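Heroin esterase (Rhodococcus sp., PDB 1LZL) probably hydrolyses acetyl esters such as heroin, using an alpha/beta hydrolase fold and, in all likelihood, a serine nucleophile. Local coordinates at residues Thr206-Arg211 with Leu259-Arg263; Pro240-Leu246 with Tyr269-Leu273; Ala166-Val170 with Phe183-Glu187. All coordinates share one frame; numbering follows the deposited sequence.

Contact 1 of 3, residues Thr206-Arg211 with Leu259-Arg263; sequences TPLWHR and LDPLR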
ATOM      1  N   THR A 206      17.042   6.225  -9.466  1.00 12.05           N
ATOM      2  CA  THR A 206      15.760   6.668 -10.015  1.00 12.26           C
ATOM      3  C   THR A 206      15.007   7.548  -9.056  1.00 10.09           C
ATOM      4  O   THR A 206      15.357   7.650  -7.849  1.00 13.65           O
ATOM      5  CB  THR A 206      14.929   5.405 -10.347  1.00 11.15           C
ATOM      6  OG1 THR A 206      15.165   4.371  -9.352  1.00 12.74           O
ATOM      7  CG2 THR A 206      15.346   4.874 -11.705  1.00 13.43           C
ATOM      8  N   PRO A 207      14.011   8.309  -9.456  1.00 13.19           N
ATOM      9  CA  PRO A 207      13.278   9.226  -8.591  1.00 12.74           C
ATOM     10  C   PRO A 207      12.585   8.501  -7.418  1.00 13.41           C
ATOM     11  O   PRO A 207      11.971   7.456  -7.627  1.00 13.24           O
ATOM     12  CB  PRO A 207      12.259   9.820  -9.554  1.00 13.45           C
ATOM     13  CG  PRO A 207      12.910   9.756 -10.907  1.00 13.86           C
ATOM     14  CD  PRO A 207      13.567   8.392 -10.883  1.00 12.10           C
ATOM     15  N   LEU A 208      12.743   9.095  -6.232  1.00 14.22           N
ATOM     16  CA  LEU A 208      12.130   8.758  -4.970  1.00 14.46           C
ATOM     17  C   LEU A 208      12.546   7.410  -4.433  1.00 14.23           C
ATOM     18  O   LEU A 208      12.945   7.285  -3.245  1.00 16.82           O
ATOM     19  CB  LEU A 208      10.604   8.867  -5.109  1.00 15.56           C
ATOM     20  CG  LEU A 208      10.121  10.302  -5.390  1.00 18.16           C
ATOM     21  CD1 LEU A 208       8.607  10.314  -5.306  1.00 19.84           C
ATOM     22  CD2 LEU A 208      10.813  11.249  -4.424  1.00 26.95           C
ATOM     23  N   TRP A 209      12.445   6.303  -5.179  1.00 12.45           N
ATOM     24  CA  TRP A 209      12.852   4.978  -4.726  1.00 11.72           C
ATOM     25  C   TRP A 209      13.935   4.479  -5.672  1.00 11.03           C
ATOM     26  O   TRP A 209      13.876   4.793  -6.862  1.00 11.35           O
ATOM     27  CB  TRP A 209      11.704   3.982  -4.695  1.00 11.87           C
ATOM     28  CG  TRP A 209      11.854   2.879  -3.659  1.00 11.97           C
ATOM     29  CD1 TRP A 209      11.937   1.540  -3.832  1.00 11.64           C
ATOM     30  CD2 TRP A 209      11.930   3.099  -2.228  1.00 12.11           C
ATOM     31  NE1 TRP A 209      12.059   0.876  -2.620  1.00 11.52           N
ATOM     32  CE2 TRP A 209      12.058   1.831  -1.646  1.00 11.64           C
ATOM     33  CE3 TRP A 209      11.898   4.279  -1.476  1.00 12.07           C
ATOM     34  CZ2 TRP A 209      12.156   1.674  -0.245  1.00 11.52           C
ATOM     35  CZ3 TRP A 209      12.002   4.111  -0.077  1.00 12.04           C
ATOM     36  CH2 TRP A 209      12.131   2.846   0.501  1.00 12.24           C
ATOM     37  N   HIS A 210      14.809   3.679  -5.105  1.00 12.55           N
ATOM     38  CA  HIS A 210      16.034   3.257  -5.787  1.00 13.82           C
ATOM     39  C   HIS A 210      16.637   2.161  -4.948  1.00 12.27           C
ATOM     40  O   HIS A 210      16.243   1.936  -3.774  1.00 12.28           O
ATOM     41  CB  HIS A 210      16.975   4.434  -6.036  1.00 15.41           C
ATOM     42  CG  HIS A 210      17.240   5.295  -4.831  1.00 16.54           C
ATOM     43  ND1 HIS A 210      16.949   6.645  -4.807  1.00 18.75           N
ATOM     44  CD2 HIS A 210      17.744   4.958  -3.609  1.00 14.96           C
ATOM     45  CE1 HIS A 210      17.283   7.101  -3.606  1.00 16.06           C
ATOM     46  NE2 HIS A 210      17.766   6.100  -2.893  1.00 17.41           N
ATOM     47  N   ARG A 211      17.634   1.485  -5.516  1.00 12.50           N
ATOM     48  CA  ARG A 211      18.211   0.349  -4.827  1.00 11.66           C
ATOM     49  C   ARG A 211      18.791   0.736  -3.450  1.00 12.03           C
ATOM     50  O   ARG A 211      18.546  -0.002  -2.479  1.00 12.23           O
ATOM     51  CB  ARG A 211      19.248  -0.285  -5.736  1.00 13.99           C
ATOM     52  CG  ARG A 211      19.765  -1.600  -5.131  1.00 13.22           C
ATOM     53  CD  ARG A 211      20.868  -2.147  -6.045  1.00 14.71           C
ATOM     54  NE  ARG A 211      21.413  -3.339  -5.387  1.00 12.88           N
ATOM     55  CZ  ARG A 211      20.843  -4.528  -5.490  1.00 13.51           C
ATOM     56  NH1 ARG A 211      19.743  -4.737  -6.208  1.00 15.50           N
ATOM     57  NH2 ARG A 211      21.357  -5.585  -4.872  1.00 14.50           N
ATOM     58  N   LEU A 259       9.916   3.360 -14.185  1.00  9.74           N
ATOM     59  CA  LEU A 259      11.221   3.698 -13.648  1.00 11.61           C
ATOM     60  C   LEU A 259      11.280   3.448 -12.152  1.00 14.25           C
ATOM     61  O   LEU A 259      12.119   3.998 -11.433  1.00 13.42           O
ATOM     62  CB  LEU A 259      11.574   5.169 -13.960  1.00 11.91           C
ATOM     63  CG  LEU A 259      11.689   5.496 -15.448  1.00 15.26           C
ATOM     64  CD1 LEU A 259      12.108   6.939 -15.624  1.00 23.34           C
ATOM     65  CD2 LEU A 259      12.700   4.606 -16.157  1.00 19.31           C
ATOM     66  N   ASP A 260      10.437   2.563 -11.629  1.00 12.24           N
ATOM     67  CA  ASP A 260      10.436   2.135 -10.239  1.00 10.99           C
ATOM     68  C   ASP A 260      11.248   0.889 -10.025  1.00  9.96           C
ATOM     69  O   ASP A 260      11.045  -0.174 -10.696  1.00 10.81           O
ATOM     70  CB  ASP A 260       8.974   1.882  -9.857  1.00 12.53           C
ATOM     71  CG  ASP A 260       8.720   1.575  -8.403  1.00 11.77           C
ATOM     72  OD1 ASP A 260       9.688   1.403  -7.624  1.00 12.25           O
ATOM     73  OD2 ASP A 260       7.532   1.556  -8.048  1.00 13.02           O
ATOM     74  N   PRO A 261      12.199   0.809  -9.097  1.00 10.33           N
ATOM     75  CA  PRO A 261      12.914  -0.435  -8.835  1.00  9.56           C
ATOM     76  C   PRO A 261      11.953  -1.576  -8.443  1.00  8.95           C
ATOM     77  O   PRO A 261      12.283  -2.741  -8.627  1.00  9.35           O
ATOM     78  CB  PRO A 261      13.763  -0.134  -7.582  1.00 11.75           C
ATOM     79  CG  PRO A 261      13.503   1.261  -7.237  1.00 16.35           C
ATOM     80  CD  PRO A 261      12.622   1.937  -8.229  1.00 11.09           C
ATOM     81  N   LEU A 262      10.792  -1.291  -7.891  1.00  8.13           N
ATOM     82  CA  LEU A 262       9.805  -2.308  -7.498  1.00  8.37           C
ATOM     83  C   LEU A 262       9.052  -2.865  -8.692  1.00  7.87           C
ATOM     84  O   LEU A 262       8.222  -3.793  -8.521  1.00  8.88           O
ATOM     85  CB  LEU A 262       8.805  -1.656  -6.540  1.00  9.32           C
ATOM     86  CG  LEU A 262       9.397  -1.094  -5.231  1.00 10.44           C
ATOM     87  CD1 LEU A 262       8.325  -0.400  -4.416  1.00 10.87           C
ATOM     88  CD2 LEU A 262      10.053  -2.214  -4.446  1.00 12.09           C
ATOM     89  N   ARG A 263       9.254  -2.325  -9.889  1.00  7.70           N
ATOM     90  CA  ARG A 263       8.403  -2.719 -11.026  1.00  7.31           C
ATOM     91  C   ARG A 263       8.409  -4.209 -11.272  1.00  6.88           C
ATOM     92  O   ARG A 263       7.359  -4.859 -11.417  1.00  7.78           O
ATOM     93  CB  ARG A 263       8.943  -1.955 -12.263  1.00  7.71           C
ATOM     94  CG  ARG A 263       8.177  -2.264 -13.552  1.00  8.42           C
ATOM     95  CD  ARG A 263       9.078  -1.781 -14.726  1.00  8.79           C
ATOM     96  NE  ARG A 263      10.185  -2.694 -14.913  1.00  9.16           N
ATOM     97  CZ  ARG A 263      11.346  -2.349 -15.513  1.00  8.39           C
ATOM     98  NH1 ARG A 263      11.528  -1.106 -15.952  1.00 10.41           N
ATOM     99  NH2 ARG A 263      12.282  -3.283 -15.634  1.00  9.60           N
TER
HETATM  100  O   HOH W   1      11.206   5.431  -9.327  1.00 14.83           O

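Contact 2 of 3, residues Pro240-Leu246 with Tyr269-Leu273; sequences PSRATDL and YALRL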
ATOM      1  N   PRO A 240       5.987 -11.133   0.591  1.00  9.54           N
ATOM      2  CA  PRO A 240       5.042 -11.994  -0.127  1.00 10.89           C
ATOM      3  C   PRO A 240       5.623 -12.629  -1.377  1.00 11.62           C
ATOM      4  O   PRO A 240       5.156 -13.723  -1.751  1.00 11.45           O
ATOM      5  CB  PRO A 240       3.898 -11.017  -0.449  1.00  9.98           C
ATOM      6  CG  PRO A 240       3.917 -10.075   0.746  1.00  8.77           C
ATOM      7  CD  PRO A 240       5.377  -9.827   0.990  1.00  8.89           C
ATOM      8  N   SER A 241       6.611 -12.023  -2.042  1.00 10.78           N
ATOM      9  CA  SER A 241       7.184 -12.691  -3.213  1.00 12.89           C
ATOM     10  C   SER A 241       7.784 -14.055  -2.854  1.00 12.72           C
ATOM     11  O   SER A 241       7.923 -14.884  -3.769  1.00 14.59           O
ATOM     12  CB  SER A 241       8.279 -11.803  -3.808  1.00 11.89           C
ATOM     13  OG  SER A 241       7.742 -10.554  -4.253  1.00 10.93           O
ATOM     14  N   ARG A 242       8.152 -14.263  -1.596  1.00 11.91           N
ATOM     15  CA  ARG A 242       8.677 -15.598  -1.190  1.00 12.59           C
ATOM     16  C   ARG A 242       7.589 -16.632  -1.057  1.00 14.17           C
ATOM     17  O   ARG A 242       7.897 -17.842  -0.921  1.00 17.69           O
ATOM     18  CB  ARG A 242       9.453 -15.431   0.114  1.00 14.77           C
ATOM     19  CG  ARG A 242      10.760 -14.657  -0.082  1.00 14.37           C
ATOM     20  CD  ARG A 242      11.446 -14.536   1.270  1.00 13.66           C
ATOM     21  NE  ARG A 242      12.707 -13.807   1.273  1.00 13.88           N
ATOM     22  CZ  ARG A 242      13.906 -14.365   1.439  1.00 19.20           C
ATOM     23  NH1 ARG A 242      14.025 -15.685   1.586  1.00 24.27           N
ATOM     24  NH2 ARG A 242      14.993 -13.620   1.450  1.00 17.64           N
ATOM     25  N   ALA A 243       6.316 -16.268  -1.087  1.00 12.22           N
ATOM     26  CA  ALA A 243       5.324 -17.343  -0.991  1.00 12.58           C
ATOM     27  C   ALA A 243       5.261 -18.218  -2.229  1.00 15.18           C
ATOM     28  O   ALA A 243       5.309 -17.698  -3.327  1.00 20.16           O
ATOM     29  CB  ALA A 243       3.948 -16.703  -0.844  1.00 14.63           C
ATOM     30  N   THR A 244       5.102 -19.515  -2.070  1.00 17.57           N
ATOM     31  CA  THR A 244       5.028 -20.436  -3.187  1.00 19.87           C
ATOM     32  C   THR A 244       3.600 -20.850  -3.536  1.00 19.96           C
ATOM     33  O   THR A 244       3.333 -21.314  -4.652  1.00 22.85           O
ATOM     34  CB  THR A 244       5.854 -21.723  -2.882  1.00 29.03           C
ATOM     35  OG1 THR A 244       5.397 -22.280  -1.648  1.00 30.79           O
ATOM     36  CG2 THR A 244       7.313 -21.350  -2.752  1.00 35.93           C
ATOM     37  N   ASP A 245       2.640 -20.721  -2.633  1.00 16.92           N
ATOM     38  CA  ASP A 245       1.267 -21.076  -2.957  1.00 15.74           C
ATOM     39  C   ASP A 245       0.423 -19.798  -2.945  1.00 13.24           C
ATOM     40  O   ASP A 245       0.119 -19.250  -1.880  1.00 14.27           O
ATOM     41  CB  ASP A 245       0.705 -22.098  -1.986  1.00 23.88           C
ATOM     42  CG  ASP A 245      -0.807 -22.236  -2.105  1.00 20.05           C
ATOM     43  OD1 ASP A 245      -1.328 -22.117  -3.239  1.00 23.15           O
ATOM     44  OD2 ASP A 245      -1.470 -22.447  -1.065  1.00 31.23           O
ATOM     45  N   LEU A 246       0.090 -19.330  -4.152  1.00 12.52           N
ATOM     46  CA  LEU A 246      -0.764 -18.159  -4.297  1.00 11.68           C
ATOM     47  C   LEU A 246      -2.205 -18.509  -4.641  1.00 12.43           C
ATOM     48  O   LEU A 246      -3.011 -17.640  -4.955  1.00 12.72           O
ATOM     49  CB  LEU A 246      -0.188 -17.191  -5.358  1.00 14.23           C
ATOM     50  CG  LEU A 246       1.232 -16.709  -5.042  1.00 13.69           C
ATOM     51  CD1 LEU A 246       1.750 -15.759  -6.121  1.00 15.64           C
ATOM     52  CD2 LEU A 246       1.260 -16.033  -3.671  1.00 15.45           C
ATOM     53  N   TYR A 269       4.822 -10.862  -9.328  1.00  9.08           N
ATOM     54  CA  TYR A 269       3.796 -11.360  -8.380  1.00  8.57           C
ATOM     55  C   TYR A 269       2.454 -11.474  -9.064  1.00  7.52           C
ATOM     56  O   TYR A 269       1.699 -12.441  -8.894  1.00  9.37           O
ATOM     57  CB  TYR A 269       3.705 -10.416  -7.205  1.00  9.34           C
ATOM     58  CG  TYR A 269       2.992 -10.945  -5.975  1.00  8.62           C
ATOM     59  CD1 TYR A 269       3.551 -11.983  -5.246  1.00  9.68           C
ATOM     60  CD2 TYR A 269       1.771 -10.396  -5.531  1.00  9.07           C
ATOM     61  CE1 TYR A 269       2.914 -12.473  -4.116  1.00 10.94           C
ATOM     62  CE2 TYR A 269       1.133 -10.870  -4.384  1.00  9.57           C
ATOM     63  CZ  TYR A 269       1.737 -11.921  -3.690  1.00  9.25           C
ATOM     64  OH  TYR A 269       1.111 -12.417  -2.547  1.00 10.77           O
ATOM     65  N   ALA A 270       2.094 -10.466  -9.887  1.00  7.62           N
ATOM     66  CA  ALA A 270       0.846 -10.495 -10.629  1.00  8.25           C
ATOM     67  C   ALA A 270       0.791 -11.709 -11.556  1.00  8.56           C
ATOM     68  O   ALA A 270      -0.257 -12.382 -11.654  1.00  8.42           O
ATOM     69  CB  ALA A 270       0.679  -9.222 -11.459  1.00  8.82           C
ATOM     70  N   LEU A 271       1.907 -11.967 -12.238  1.00  8.20           N
ATOM     71  CA  LEU A 271       1.942 -13.123 -13.143  1.00  9.18           C
ATOM     72  C   LEU A 271       1.752 -14.405 -12.363  1.00 10.14           C
ATOM     73  O   LEU A 271       0.991 -15.285 -12.768  1.00  9.23           O
ATOM     74  CB  LEU A 271       3.257 -13.087 -13.957  1.00  8.94           C
ATOM     75  CG  LEU A 271       3.482 -14.302 -14.854  1.00 10.61           C
ATOM     76  CD1 LEU A 271       2.386 -14.395 -15.906  1.00 10.29           C
ATOM     77  CD2 LEU A 271       4.893 -14.242 -15.485  1.00 13.51           C
ATOM     78  N   ARG A 272       2.415 -14.566 -11.204  1.00  9.17           N
ATOM     79  CA  ARG A 272       2.253 -15.786 -10.432  1.00 10.10           C
ATOM     80  C   ARG A 272       0.862 -15.880  -9.851  1.00  9.77           C
ATOM     81  O   ARG A 272       0.303 -16.985  -9.765  1.00 10.04           O
ATOM     82  CB  ARG A 272       3.306 -15.815  -9.335  1.00 11.50           C
ATOM     83  CG  ARG A 272       4.685 -16.058  -9.957  1.00 14.47           C
ATOM     84  CD  ARG A 272       5.785 -15.819  -8.920  1.00 23.95           C
ATOM     85  NE  ARG A 272       5.451 -16.549  -7.765  1.00 27.60           N
ATOM     86  CZ  ARG A 272       5.412 -16.686  -6.490  1.00 24.99           C
ATOM     87  NH1 ARG A 272       5.877 -15.753  -5.679  1.00 25.68           N
ATOM     88  NH2 ARG A 272       4.879 -17.827  -6.059  1.00 24.57           N
ATOM     89  N   LEU A 273       0.224 -14.770  -9.466  1.00  9.33           N
ATOM     90  CA  LEU A 273      -1.165 -14.874  -9.047  1.00  8.38           C
ATOM     91  C   LEU A 273      -2.038 -15.421 -10.177  1.00  8.87           C
ATOM     92  O   LEU A 273      -2.861 -16.342  -9.987  1.00  9.25           O
ATOM     93  CB  LEU A 273      -1.656 -13.479  -8.605  1.00  9.14           C
ATOM     94  CG  LEU A 273      -1.203 -12.899  -7.278  1.00 10.01           C
ATOM     95  CD1 LEU A 273      -1.591 -11.412  -7.224  1.00 10.36           C
ATOM     96  CD2 LEU A 273      -1.822 -13.601  -6.070  1.00 12.65           C
TER

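Contact 3 of 3, residues Ala166-Val170 with Phe183-Glu187; sequences AAGTV and FQFLE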
ATOM      1  N   ALA A 166      -0.230  -4.996   2.695  1.00  8.16           N
ATOM      2  CA  ALA A 166      -1.540  -5.501   2.236  1.00  7.39           C
ATOM      3  C   ALA A 166      -1.414  -6.935   1.748  1.00  8.22           C
ATOM      4  O   ALA A 166      -2.195  -7.825   2.128  1.00  9.23           O
ATOM      5  CB  ALA A 166      -2.000  -4.565   1.133  1.00  8.41           C
ATOM      6  N   ALA A 167      -0.450  -7.187   0.871  1.00  7.99           N
ATOM      7  CA  ALA A 167      -0.267  -8.552   0.331  1.00  7.31           C
ATOM      8  C   ALA A 167       0.038  -9.533   1.453  1.00  7.62           C
ATOM      9  O   ALA A 167      -0.477 -10.677   1.432  1.00  9.55           O
ATOM     10  CB  ALA A 167       0.832  -8.565  -0.714  1.00  9.06           C
ATOM     11  N   GLY A 168       0.828  -9.169   2.448  1.00  8.21           N
ATOM     12  CA  GLY A 168       1.106 -10.051   3.556  1.00  9.12           C
ATOM     13  C   GLY A 168      -0.107 -10.291   4.434  1.00 11.01           C
ATOM     14  O   GLY A 168      -0.336 -11.446   4.902  1.00 10.63           O
ATOM     15  N   THR A 169      -0.877  -9.227   4.662  1.00  9.44           N
ATOM     16  CA  THR A 169      -2.126  -9.342   5.399  1.00  8.88           C
ATOM     17  C   THR A 169      -3.117 -10.242   4.662  1.00  9.53           C
ATOM     18  O   THR A 169      -3.829 -11.041   5.316  1.00 10.18           O
ATOM     19  CB  THR A 169      -2.738  -7.940   5.586  1.00  9.05           C
ATOM     20  OG1 THR A 169      -1.793  -7.199   6.408  1.00 10.39           O
ATOM     21  CG2 THR A 169      -4.051  -8.030   6.341  1.00 10.26           C
ATOM     22  N   VAL A 170      -3.187 -10.158   3.352  1.00  9.73           N
ATOM     23  CA  VAL A 170      -4.106 -10.998   2.564  1.00  9.37           C
ATOM     24  C   VAL A 170      -3.645 -12.445   2.569  1.00  9.72           C
ATOM     25  O   VAL A 170      -4.515 -13.332   2.720  1.00 10.97           O
ATOM     26  CB  VAL A 170      -4.256 -10.418   1.148  1.00  9.74           C
ATOM     27  CG1 VAL A 170      -4.941 -11.424   0.202  1.00 10.71           C
ATOM     28  CG2 VAL A 170      -5.030  -9.101   1.199  1.00  9.85           C
ATOM     29  N   PHE A 183     -11.368  -8.600  -2.249  1.00  9.51           N
ATOM     30  CA  PHE A 183     -10.575  -7.898  -3.275  1.00  9.23           C
ATOM     31  C   PHE A 183      -9.259  -7.420  -2.679  1.00  9.27           C
ATOM     32  O   PHE A 183      -9.237  -7.037  -1.495  1.00  9.49           O
ATOM     33  CB  PHE A 183     -11.355  -6.725  -3.844  1.00  9.40           C
ATOM     34  CG  PHE A 183     -10.734  -6.097  -5.096  1.00  9.71           C
ATOM     35  CD1 PHE A 183     -10.674  -6.803  -6.289  1.00 11.41           C
ATOM     36  CD2 PHE A 183     -10.226  -4.810  -5.041  1.00 11.52           C
ATOM     37  CE1 PHE A 183     -10.149  -6.249  -7.455  1.00 12.40           C
ATOM     38  CE2 PHE A 183      -9.709  -4.234  -6.196  1.00 13.83           C
ATOM     39  CZ  PHE A 183      -9.650  -4.948  -7.385  1.00 13.53           C
ATOM     40  N   GLN A 184      -8.204  -7.476  -3.499  1.00  9.48           N
ATOM     41  CA  GLN A 184      -6.859  -7.060  -3.103  1.00  9.58           C
ATOM     42  C   GLN A 184      -6.343  -5.979  -4.023  1.00  7.75           C
ATOM     43  O   GLN A 184      -6.317  -6.207  -5.230  1.00  9.04           O
ATOM     44  CB  GLN A 184      -5.968  -8.311  -3.119  1.00  9.40           C
ATOM     45  CG  GLN A 184      -4.512  -7.973  -2.832  1.00 10.01           C
ATOM     46  CD  GLN A 184      -3.618  -9.192  -2.702  1.00  9.17           C
ATOM     47  OE1 GLN A 184      -2.803  -9.234  -1.794  1.00 10.70           O
ATOM     48  NE2 GLN A 184      -3.768 -10.141  -3.634  1.00 11.04           N
ATOM     49  N   PHE A 185      -5.898  -4.832  -3.497  1.00  7.72           N
ATOM     50  CA  PHE A 185      -5.492  -3.706  -4.338  1.00  7.76           C
ATOM     51  C   PHE A 185      -4.048  -3.332  -3.989  1.00  8.77           C
ATOM     52  O   PHE A 185      -3.824  -2.817  -2.860  1.00  9.44           O
ATOM     53  CB  PHE A 185      -6.468  -2.539  -4.121  1.00  9.06           C
ATOM     54  CG  PHE A 185      -6.131  -1.337  -4.975  1.00  9.49           C
ATOM     55  CD1 PHE A 185      -5.212  -0.357  -4.593  1.00 14.79           C
ATOM     56  CD2 PHE A 185      -6.744  -1.204  -6.209  1.00 10.27           C
ATOM     57  CE1 PHE A 185      -4.913   0.694  -5.431  1.00 17.56           C
ATOM     58  CE2 PHE A 185      -6.455  -0.129  -7.035  1.00 14.25           C
ATOM     59  CZ  PHE A 185      -5.532   0.817  -6.667  1.00 16.93           C
ATOM     60  N   LEU A 186      -3.146  -3.559  -4.918  1.00  7.94           N
ATOM     61  CA  LEU A 186      -1.727  -3.391  -4.662  1.00  8.61           C
ATOM     62  C   LEU A 186      -1.138  -2.322  -5.557  1.00  8.16           C
ATOM     63  O   LEU A 186      -0.988  -2.575  -6.784  1.00 10.02           O
ATOM     64  CB  LEU A 186      -1.005  -4.752  -4.858  1.00  8.57           C
ATOM     65  CG  LEU A 186      -1.578  -5.910  -4.022  1.00  7.94           C
ATOM     66  CD1 LEU A 186      -0.771  -7.177  -4.274  1.00 11.23           C
ATOM     67  CD2 LEU A 186      -1.602  -5.588  -2.518  1.00 10.93           C
ATOM     68  N   GLU A 187      -0.801  -1.166  -5.021  1.00  8.61           N
ATOM     69  CA  GLU A 187      -0.256  -0.112  -5.878  1.00  7.57           C
ATOM     70  C   GLU A 187       1.239  -0.007  -5.665  1.00  8.20           C
ATOM     71  O   GLU A 187       1.646   0.195  -4.503  1.00  8.38           O
ATOM     72  CB  GLU A 187      -0.990   1.193  -5.507  1.00 10.93           C
ATOM     73  CG  GLU A 187      -0.610   2.444  -6.235  1.00 18.38           C
ATOM     74  CD  GLU A 187      -1.580   3.608  -5.964  1.00 30.62           C
ATOM     75  OE1 GLU A 187      -2.269   3.627  -4.923  1.00 29.63           O
ATOM     76  OE2 GLU A 187      -1.601   4.503  -6.865  1.00 44.01           O
TER
HETATM   77  O   HOH W   2      -1.194 -11.402  -1.361  1.00 10.31           O

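Contact 1 of 3, residues Thr206-Arg211 with Leu259-Arg263
The loop that carries the presumed acid of a Ser-His-Asp triad, the D260-P261-L262-R263 turn, meets the loop before helix 211-222 through P261 and W209. The proline ring lies against the W209-H210 backbone: P261 CG stands 3.5 Å from H210 N, and P261 CD is 3.4 Å from W209 O. That same W209 oxygen receives T206 OG1 at 2.8 Å, in the carbonyl plane and on a lone pair. With chi1 at 36°, OG1 lies between the backbone N and the carbonyl carbon of T206, which places it within bonding distance of W209 O in its own loop. In alpha/beta hydrolases the acid follows a late strand of the sheet, here 252-257, and D260 fits this place, its OD2 bonded to H290 ND1. D260 OD1 accepts L262 N in a capping bond of 2.9 Å, met from above the carboxylate plane, so both oxygens have a partner. The W209 side chain crosses the P261 ring at about a right angle, W209 CD1 lying 3.8 Å from P261 CG and 3.9 Å from L262 CG. Water bridges the backbones between P207 O and L259 O, donating to each, while the W209 ring also meets that of H290.

Contact 2 of 3, residues Pro240-Leu246 with Tyr269-Leu273
L246 and R272 cross at about a right angle, the leucine methyl CD1 sitting 3.7 Å above the plane of the arginine guanidinium, over its centre. L246 CD1 also presses on the root of the same side chain, 3.6 Å from R272 CB. The arginine can fold around the methyl because its chain bends at chi3 (50°), which swings the flat group across the leucine to the backbone of the loop. There R272 NH2 donates to A243 O at 2.8 Å, with the oxygen only 6° out of the guanidinium plane, and NH1 adds a weak bond to the same oxygen. The strong NH2 bond and the weaker NH1 one together should restrict the rotation of the group. The other methyl of L246, CD2, lies 3.8 Å from Y269 OH, the two side chains meeting at a slant, and L246 CB rests against L273 CD2. Y269, its CG anti to the backbone N, extends to P240, whose CB lies 4.0 Å from Y269 CZ. On helix 161-176, L171 touches both P240 and Y269. Leucine, tyrosine and arginine together join the segment leading into strand 252-257 to helix 263-275, the helix after that strand: a loop packed on the helices that flank the sheet of an alpha/beta hydrolase.

Contact 3 of 3, residues Ala166-Val170 with Phe183-Glu187
Apolar packing joins A166 and A167 of helix 161-176 to L186 of strand 183-187. L186 sends a methyl to each alanine: L186 CD2 lies 3.8 Å from A166 CB, and L186 CD1 reaches A167 CB at 4.1 Å. The small alanines are consistent with the close approach of the segment axes, 9.1 Å, at 156° between their directions.

Polar matter enters this buried layer through Q184. Its chain is extended, with CG anti to the backbone N (chi1 175°), which carries the amide straight out from the strand to the helix. Q184 OE1 stops 3.4 Å from A167 CA and 3.5 Å from V170 CB, so the carbonyl end is bordered by carbon. A water meets its polar need, donating to Q184 OE1 at 2.7 Å and to A167 O, and thereby linking side chain to helix backbone. The other end of the amide is held as well, since Q184 NE2 is hydrogen-bonded to T252 OG1 on the neighbouring strand.

V170 borders the amide with its branch point and both methyls, V170 CG1 lying 3.9 Å from Q184 CD as the two side chains cross at a slant. A glycine at V170 would remove these carbons and would probably open a gap beside the amide, leaving the carbonyl end of Q184 less firmly positioned.

Helix and strand are the last two elements of the beta-alpha-beta unit 153-159, 161-176 and 183-187, whose strand-to-helix turn, between 153-159 and 161-176, carries the GxSxG pattern of a probable nucleophile elbow; the helix packs on the next strand as in alpha/beta hydrolases.

Overall arrangement
Contact 3 comes first along the chain and lies nearest its middle, about 7 Å from the centre of the chain to its own, where helix 161-176 packs on the sheet. The segments of contacts 1 and 2 alternate in the later sequence, and strand 252-257 with helix 263-275 links them: 259-263 leads into that helix, and 269-273 lies further along it. Contacts 2 and 3 touch, their centres about 12 Å apart, with P240 against A167 and G168, and Y269 near L186. Contact 1 stands apart, its centre about 20 Å from that of contact 3 and 21 Å from that of contact 2. Contacts 2 and 3 thus form one packed region, while contact 1 lies at the probable active site.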